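Local coordinates for CBS domain-containing protein (PDB 3FHM) that is of unknown cellular function but binds adenine nucleotides, AMP and NADH, through a pair of CBS domains, consistent with a nucleotide-sensing role, at residues 23-37 and 135-147. Residues are numbered along the deposited sequence; the frame is centred on the assembly and turned at random.
Sequences ATFVKDLLDRKGRDV and LAGIISIGDVVKA. With NAI (1,4-dihydronicotinamide adenine dinucleotide), chain F.
I139 meets V26, L29 and L30 where helix 26-33 crosses strand 135-140 at 94°, an arrangement consistent with a tandem CBS (Bateman) module. This is the close-packed part of the contact. CD1 of I139 lies 3.6 Å from CB of L29 and also touches CD2 of L30, while its CG1 runs against both methyls of V26; L115 and V129 add to this apolar cluster. With CG of L29 pointing away from its own carbonyl carbon (chi1 -55°), the two methyls reach helix 141-147, CD1 against the backbone of D143 and V144 and CD2 4.1 Å from CB of A147. Further along the strand, CG2 of V37 packs 3.7 Å from CA of G137 and meets CD2 of L135 tip to tip.

The fit is looser where NH2 of R32 meets CA of A147 at the guanidinium edge, and where a water donates to O of R35 and, weakly, to O of L135.

On the nucleotide side, CG2 of I138 and CG1 of V37 pack against the adenine of NADH. S140 and D143 form a capping box at the start of helix 141-147, and the S140 hydroxyl also donates to phosphate oxygen O2N. D143 grips the adenosine ribose with both carboxylate oxygens, OD1 accepting from O3B (2.6 Å) and OD2 from O2B (2.7 Å). The K33 chain crosses D143 at about a right angle, and its bend at chi4 leaves NZ 3.0 Å from O of I138.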
loop_
_atom_site.group_PDB
_atom_site.type_symbol
_atom_site.label_atom_id
_atom_site.label_comp_id
_atom_site.label_asym_id
_atom_site.label_seq_id
_atom_site.Cartn_x
_atom_site.Cartn_y
_atom_site.Cartn_z
ATOM N N ALA A 23 15.467 -6.918 -16.234
ATOM C CA ALA A 23 14.230 -6.258 -15.843
ATOM C C ALA A 23 14.480 -4.799 -15.377
ATOM O O ALA A 23 14.351 -4.444 -14.201
ATOM C CB ALA A 23 13.477 -7.101 -14.798
ATOM N N THR A 24 14.861 -3.958 -16.323
ATOM C CA THR A 24 15.158 -2.562 -16.017
ATOM C C THR A 24 14.072 -1.602 -16.566
ATOM O O THR A 24 13.977 -0.458 -16.145
ATOM C CB THR A 24 16.659 -2.131 -16.497
ATOM O OG1 THR A 24 16.986 -2.744 -17.736
ATOM C CG2 THR A 24 17.743 -2.585 -15.541
ATOM N N PHE A 25 13.262 -2.053 -17.511
ATOM C CA PHE A 25 12.338 -1.131 -18.152
ATOM C C PHE A 25 10.915 -1.547 -17.859
ATOM O O PHE A 25 10.670 -2.755 -17.602
ATOM C CB PHE A 25 12.564 -1.093 -19.671
ATOM C CG PHE A 25 13.842 -0.386 -20.112
ATOM C CD1 PHE A 25 13.958 1.012 -20.044
ATOM C CD2 PHE A 25 14.920 -1.129 -20.671
ATOM C CE1 PHE A 25 15.150 1.689 -20.495
ATOM C CE2 PHE A 25 16.120 -0.477 -21.126
ATOM C CZ PHE A 25 16.234 0.954 -21.031
ATOM N N VAL A 26 9.995 -0.566 -17.912
ATOM C CA VAL A 26 8.562 -0.833 -17.731
ATOM C C VAL A 26 8.037 -1.947 -18.682
ATOM O O VAL A 26 7.369 -2.888 -18.239
ATOM C CB VAL A 26 7.699 0.473 -17.775
ATOM C CG1 VAL A 26 6.240 0.190 -18.017
ATOM C CG2 VAL A 26 7.803 1.219 -16.507
ATOM N N LYS A 27 8.382 -1.868 -19.959
ATOM C CA LYS A 27 8.057 -2.914 -20.935
ATOM C C LYS A 27 8.342 -4.363 -20.433
ATOM O O LYS A 27 7.544 -5.286 -20.665
ATOM C CB LYS A 27 8.834 -2.609 -22.210
ATOM C CG LYS A 27 8.332 -3.280 -23.461
ATOM C CD LYS A 27 9.280 -4.366 -23.959
ATOM C CE LYS A 27 8.866 -4.849 -25.336
ATOM N NZ LYS A 27 9.650 -6.065 -25.712
ATOM N N ASP A 28 9.460 -4.528 -19.720
ATOM C CA ASP A 28 9.917 -5.810 -19.205
ATOM C C ASP A 28 9.039 -6.358 -18.088
ATOM O O ASP A 28 8.760 -7.565 -18.013
ATOM C CB ASP A 28 11.355 -5.647 -18.663
ATOM C CG ASP A 28 12.393 -5.259 -19.765
ATOM O OD1 ASP A 28 13.298 -4.439 -19.451
ATOM O OD2 ASP A 28 12.322 -5.773 -20.916
ATOM N N LEU A 29 8.629 -5.457 -17.199
ATOM C CA LEU A 29 7.796 -5.810 -16.058
ATOM C C LEU A 29 6.406 -6.237 -16.547
ATOM O O LEU A 29 5.818 -7.240 -16.031
ATOM C CB LEU A 29 7.709 -4.642 -15.059
ATOM C CG LEU A 29 8.961 -3.961 -14.445
ATOM C CD1 LEU A 29 8.773 -3.686 -12.952
ATOM C CD2 LEU A 29 10.243 -4.763 -14.612
ATOM N N LEU A 30 5.912 -5.504 -17.559
ATOM C CA LEU A 30 4.632 -5.807 -18.151
ATOM C C LEU A 30 4.569 -7.198 -18.767
ATOM O O LEU A 30 3.555 -7.900 -18.604
ATOM C CB LEU A 30 4.268 -4.739 -19.156
ATOM C CG LEU A 30 3.997 -3.427 -18.439
ATOM C CD1 LEU A 30 3.717 -2.288 -19.422
ATOM C CD2 LEU A 30 2.877 -3.603 -17.425
ATOM N N ASP A 31 5.660 -7.594 -19.431
ATOM C CA ASP A 31 5.804 -8.911 -20.029
ATOM C C ASP A 31 5.725 -10.067 -19.049
ATOM O O ASP A 31 5.273 -11.168 -19.393
ATOM C CB ASP A 31 7.114 -8.976 -20.791
ATOM C CG ASP A 31 7.076 -8.164 -22.080
ATOM O OD1 ASP A 31 7.887 -8.449 -22.996
ATOM O OD2 ASP A 31 6.232 -7.224 -22.173
ATOM N N ARG A 32 6.152 -9.789 -17.823
ATOM C CA ARG A 32 6.188 -10.792 -16.749
ATOM C C ARG A 32 4.830 -10.890 -16.086
ATOM O O ARG A 32 4.314 -11.992 -15.951
ATOM C CB ARG A 32 7.237 -10.384 -15.700
ATOM C CG ARG A 32 8.171 -11.439 -15.203
ATOM C CD ARG A 32 9.627 -10.922 -15.315
ATOM N NE ARG A 32 10.054 -10.064 -14.191
ATOM C CZ ARG A 32 11.084 -10.323 -13.367
ATOM N NH1 ARG A 32 11.830 -11.426 -13.520
ATOM N NH2 ARG A 32 11.378 -9.474 -12.385
ATOM N N LYS A 33 4.259 -9.737 -15.677
ATOM C CA LYS A 33 3.054 -9.705 -14.826
ATOM C C LYS A 33 1.707 -9.574 -15.579
ATOM O O LYS A 33 0.737 -10.219 -15.189
ATOM C CB LYS A 33 3.177 -8.676 -13.704
ATOM C CG LYS A 33 2.778 -7.274 -14.087
ATOM C CD LYS A 33 2.248 -6.532 -12.896
ATOM C CE LYS A 33 1.623 -5.197 -13.288
ATOM N NZ LYS A 33 0.113 -5.206 -13.491
ATOM N N GLY A 34 1.649 -8.759 -16.639
ATOM C CA GLY A 34 0.433 -8.643 -17.451
ATOM C C GLY A 34 0.110 -7.235 -17.823
ATOM O O GLY A 34 0.512 -6.303 -17.130
ATOM N N ARG A 35 -0.634 -7.083 -18.910
ATOM C CA ARG A 35 -0.993 -5.729 -19.390
ATOM C C ARG A 35 -2.370 -5.201 -18.970
ATOM O O ARG A 35 -2.704 -4.051 -19.238
ATOM C CB ARG A 35 -0.714 -5.552 -20.899
ATOM C CG ARG A 35 0.394 -4.503 -21.124
ATOM C CD ARG A 35 1.040 -4.547 -22.502
ATOM N NE ARG A 35 1.857 -5.748 -22.563
ATOM C CZ ARG A 35 3.185 -5.760 -22.620
ATOM N NH1 ARG A 35 3.882 -4.640 -22.673
ATOM N NH2 ARG A 35 3.823 -6.915 -22.633
ATOM N N ASP A 36 -3.145 -6.029 -18.282
ATOM C CA ASP A 36 -4.503 -5.653 -17.916
ATOM C C ASP A 36 -4.632 -4.610 -16.824
ATOM O O ASP A 36 -3.762 -4.517 -15.966
ATOM C CB ASP A 36 -5.352 -6.866 -17.618
ATOM C CG ASP A 36 -6.280 -7.207 -18.815
ATOM O OD1 ASP A 36 -6.045 -8.270 -19.465
ATOM O OD2 ASP A 36 -7.211 -6.391 -19.140
ATOM N N VAL A 37 -5.666 -3.772 -16.891
ATOM C CA VAL A 37 -5.962 -2.864 -15.766
ATOM C C VAL A 37 -7.386 -2.997 -15.233
ATOM O O VAL A 37 -8.339 -2.912 -16.018
ATOM C CB VAL A 37 -5.766 -1.371 -16.087
ATOM C CG1 VAL A 37 -5.549 -0.605 -14.793
ATOM C CG2 VAL A 37 -4.599 -1.147 -17.035
ATOM N N LEU A 135 -4.165 4.154 -22.165
ATOM C CA LEU A 135 -3.841 3.377 -20.972
ATOM C C LEU A 135 -3.435 1.926 -21.329
ATOM O O LEU A 135 -4.188 1.209 -21.963
ATOM C CB LEU A 135 -5.017 3.374 -20.033
ATOM C CG LEU A 135 -4.810 2.382 -18.894
ATOM C CD1 LEU A 135 -3.643 2.827 -17.981
ATOM C CD2 LEU A 135 -6.163 2.249 -18.190
ATOM N N ALA A 136 -2.242 1.511 -20.893
ATOM C CA ALA A 136 -1.621 0.255 -21.378
ATOM C C ALA A 136 -1.079 -0.632 -20.263
ATOM O O ALA A 136 -0.471 -1.658 -20.520
ATOM C CB ALA A 136 -0.493 0.542 -22.434
ATOM N N GLY A 137 -1.265 -0.239 -19.022
ATOM C CA GLY A 137 -0.970 -1.160 -17.947
ATOM C C GLY A 137 -0.766 -0.399 -16.677
ATOM O O GLY A 137 -0.963 0.794 -16.657
ATOM N N ILE A 138 -0.356 -1.085 -15.616
ATOM C CA ILE A 138 -0.135 -0.429 -14.333
ATOM C C ILE A 138 1.009 -1.093 -13.635
ATOM O O ILE A 138 1.077 -2.342 -13.621
ATOM C CB ILE A 138 -1.451 -0.390 -13.446
ATOM C CG1 ILE A 138 -1.345 0.657 -12.315
ATOM C CG2 ILE A 138 -1.966 -1.827 -13.057
ATOM C CD1 ILE A 138 -2.669 1.035 -11.652
ATOM N N ILE A 139 1.912 -0.264 -13.095
ATOM C CA ILE A 139 3.080 -0.717 -12.297
ATOM C C ILE A 139 2.911 -0.304 -10.820
ATOM O O ILE A 139 2.580 0.887 -10.520
ATOM C CB ILE A 139 4.449 -0.108 -12.805
ATOM C CG1 ILE A 139 4.878 -0.598 -14.227
ATOM C CG2 ILE A 139 5.556 -0.259 -11.710
ATOM C CD1 ILE A 139 5.037 -2.234 -14.513
ATOM N N SER A 140 3.147 -1.258 -9.915
ATOM C CA SER A 140 3.082 -0.991 -8.498
ATOM C C SER A 140 4.451 -1.172 -7.789
ATOM O O SER A 140 5.335 -1.949 -8.259
ATOM C CB SER A 140 2.157 -1.988 -7.906
ATOM O OG SER A 140 2.991 -2.951 -7.335
ATOM N N ILE A 141 4.615 -0.464 -6.652
ATOM C CA ILE A 141 5.837 -0.604 -5.835
ATOM C C ILE A 141 6.286 -2.089 -5.600
ATOM O O ILE A 141 7.452 -2.345 -5.493
ATOM C CB ILE A 141 5.705 0.162 -4.503
ATOM C CG1 ILE A 141 7.100 0.432 -3.900
ATOM C CG2 ILE A 141 4.819 -0.593 -3.477
ATOM C CD1 ILE A 141 7.069 1.371 -2.675
ATOM N N GLY A 142 5.369 -3.035 -5.535
ATOM C CA GLY A 142 5.702 -4.428 -5.231
ATOM C C GLY A 142 6.266 -5.100 -6.472
ATOM O O GLY A 142 7.103 -5.988 -6.369
ATOM N N ASP A 143 5.834 -4.662 -7.664
ATOM C CA ASP A 143 6.437 -5.068 -8.958
ATOM C C ASP A 143 7.946 -4.635 -9.042
ATOM O O ASP A 143 8.861 -5.470 -9.231
ATOM C CB ASP A 143 5.611 -4.470 -10.124
ATOM C CG ASP A 143 4.103 -4.962 -10.149
ATOM O OD1 ASP A 143 3.756 -6.169 -9.988
ATOM O OD2 ASP A 143 3.222 -4.112 -10.387
ATOM N N VAL A 144 8.157 -3.327 -8.890
ATOM C CA VAL A 144 9.447 -2.704 -8.810
ATOM C C VAL A 144 10.355 -3.508 -7.862
ATOM O O VAL A 144 11.463 -3.903 -8.260
ATOM C CB VAL A 144 9.276 -1.208 -8.306
ATOM C CG1 VAL A 144 10.571 -0.656 -7.765
ATOM C CG2 VAL A 144 8.701 -0.310 -9.408
ATOM N N VAL A 145 9.889 -3.759 -6.629
ATOM C CA VAL A 145 10.713 -4.462 -5.643
ATOM C C VAL A 145 11.066 -5.920 -6.057
ATOM O O VAL A 145 12.230 -6.310 -6.050
ATOM C CB VAL A 145 10.098 -4.470 -4.225
ATOM C CG1 VAL A 145 10.916 -5.494 -3.304
ATOM C CG2 VAL A 145 10.014 -3.041 -3.605
ATOM N N LYS A 146 10.058 -6.717 -6.409
ATOM C CA LYS A 146 10.293 -8.051 -6.912
ATOM C C LYS A 146 11.324 -8.068 -8.061
ATOM O O LYS A 146 12.207 -8.939 -8.079
ATOM C CB LYS A 146 8.993 -8.671 -7.340
ATOM C CG LYS A 146 9.157 -9.881 -8.232
ATOM C CD LYS A 146 7.881 -10.756 -8.199
ATOM C CE LYS A 146 8.111 -12.240 -8.565
ATOM N NZ LYS A 146 6.862 -13.070 -8.447
ATOM N N ALA A 147 11.228 -7.101 -8.978
ATOM C CA ALA A 147 12.171 -6.983 -10.085
ATOM C C ALA A 147 13.642 -6.814 -9.627
ATOM O O ALA A 147 14.594 -7.329 -10.251
ATOM C CB ALA A 147 11.783 -5.853 -10.999
HETATM P PA NAI F . -1.128 -4.064 -4.894
HETATM O O1A NAI F . -1.504 -5.088 -3.898
HETATM O O2A NAI F . -1.974 -2.846 -5.224
HETATM O O5B NAI F . -0.936 -4.759 -6.303
HETATM C C5B NAI F . -0.762 -6.194 -6.423
HETATM C C4B NAI F . -0.582 -6.533 -7.877
HETATM O O4B NAI F . -1.718 -6.142 -8.637
HETATM C C3B NAI F . 0.546 -5.692 -8.382
HETATM O O3B NAI F . 1.276 -6.600 -9.231
HETATM C C2B NAI F . -0.073 -4.629 -9.221
HETATM O O2B NAI F . 0.629 -4.674 -10.418
HETATM C C1B NAI F . -1.390 -5.194 -9.614
HETATM N N9A NAI F . -2.438 -4.159 -9.724
HETATM C C8A NAI F . -2.667 -3.150 -8.864
HETATM N N7A NAI F . -3.698 -2.395 -9.314
HETATM C C5A NAI F . -4.149 -2.931 -10.444
HETATM C C6A NAI F . -5.227 -2.636 -11.398
HETATM N N6A NAI F . -6.039 -1.572 -11.189
HETATM N N1A NAI F . -5.389 -3.437 -12.481
HETATM C C2A NAI F . -4.576 -4.485 -12.674
HETATM N N3A NAI F . -3.601 -4.804 -11.811
HETATM C C4A NAI F . -3.330 -4.081 -10.709
HETATM O O3 NAI F . 0.347 -3.436 -4.788
HETATM P PN NAI F . 1.622 -3.683 -3.801
HETATM O O1N NAI F . 1.837 -2.758 -2.638
HETATM O O2N NAI F . 2.676 -3.623 -4.849
HETATM O O5D NAI F . 1.422 -5.172 -3.215
HETATM C C5D NAI F . 0.887 -5.553 -1.940
HETATM C C4D NAI F . 1.802 -6.642 -1.395
HETATM O O4D NAI F . 1.915 -7.703 -2.369
HETATM C C3D NAI F . 3.238 -6.077 -1.168
HETATM O O3D NAI F . 3.808 -6.542 0.063
HETATM C C2D NAI F . 4.118 -6.633 -2.283
HETATM O O2D NAI F . 5.499 -6.802 -1.895
HETATM C C1D NAI F . 3.328 -7.910 -2.642
HETATM N N1N NAI F . 3.455 -8.185 -4.038
HETATM C C2N NAI F . 3.888 -9.420 -4.361
HETATM C C3N NAI F . 4.066 -9.780 -5.714
HETATM C C7N NAI F . 4.513 -11.198 -6.015
HETATM O O7N NAI F . 4.642 -11.580 -7.192
HETATM N N7N NAI F . 4.698 -12.017 -4.971
HETATM C C4N NAI F . 3.790 -8.842 -6.735
HETATM C C5N NAI F . 3.362 -7.545 -6.365
HETATM C C6N NAI F . 3.186 -7.220 -4.980
HETATM O O HOH W 1 -4.493 -1.913 -20.720
#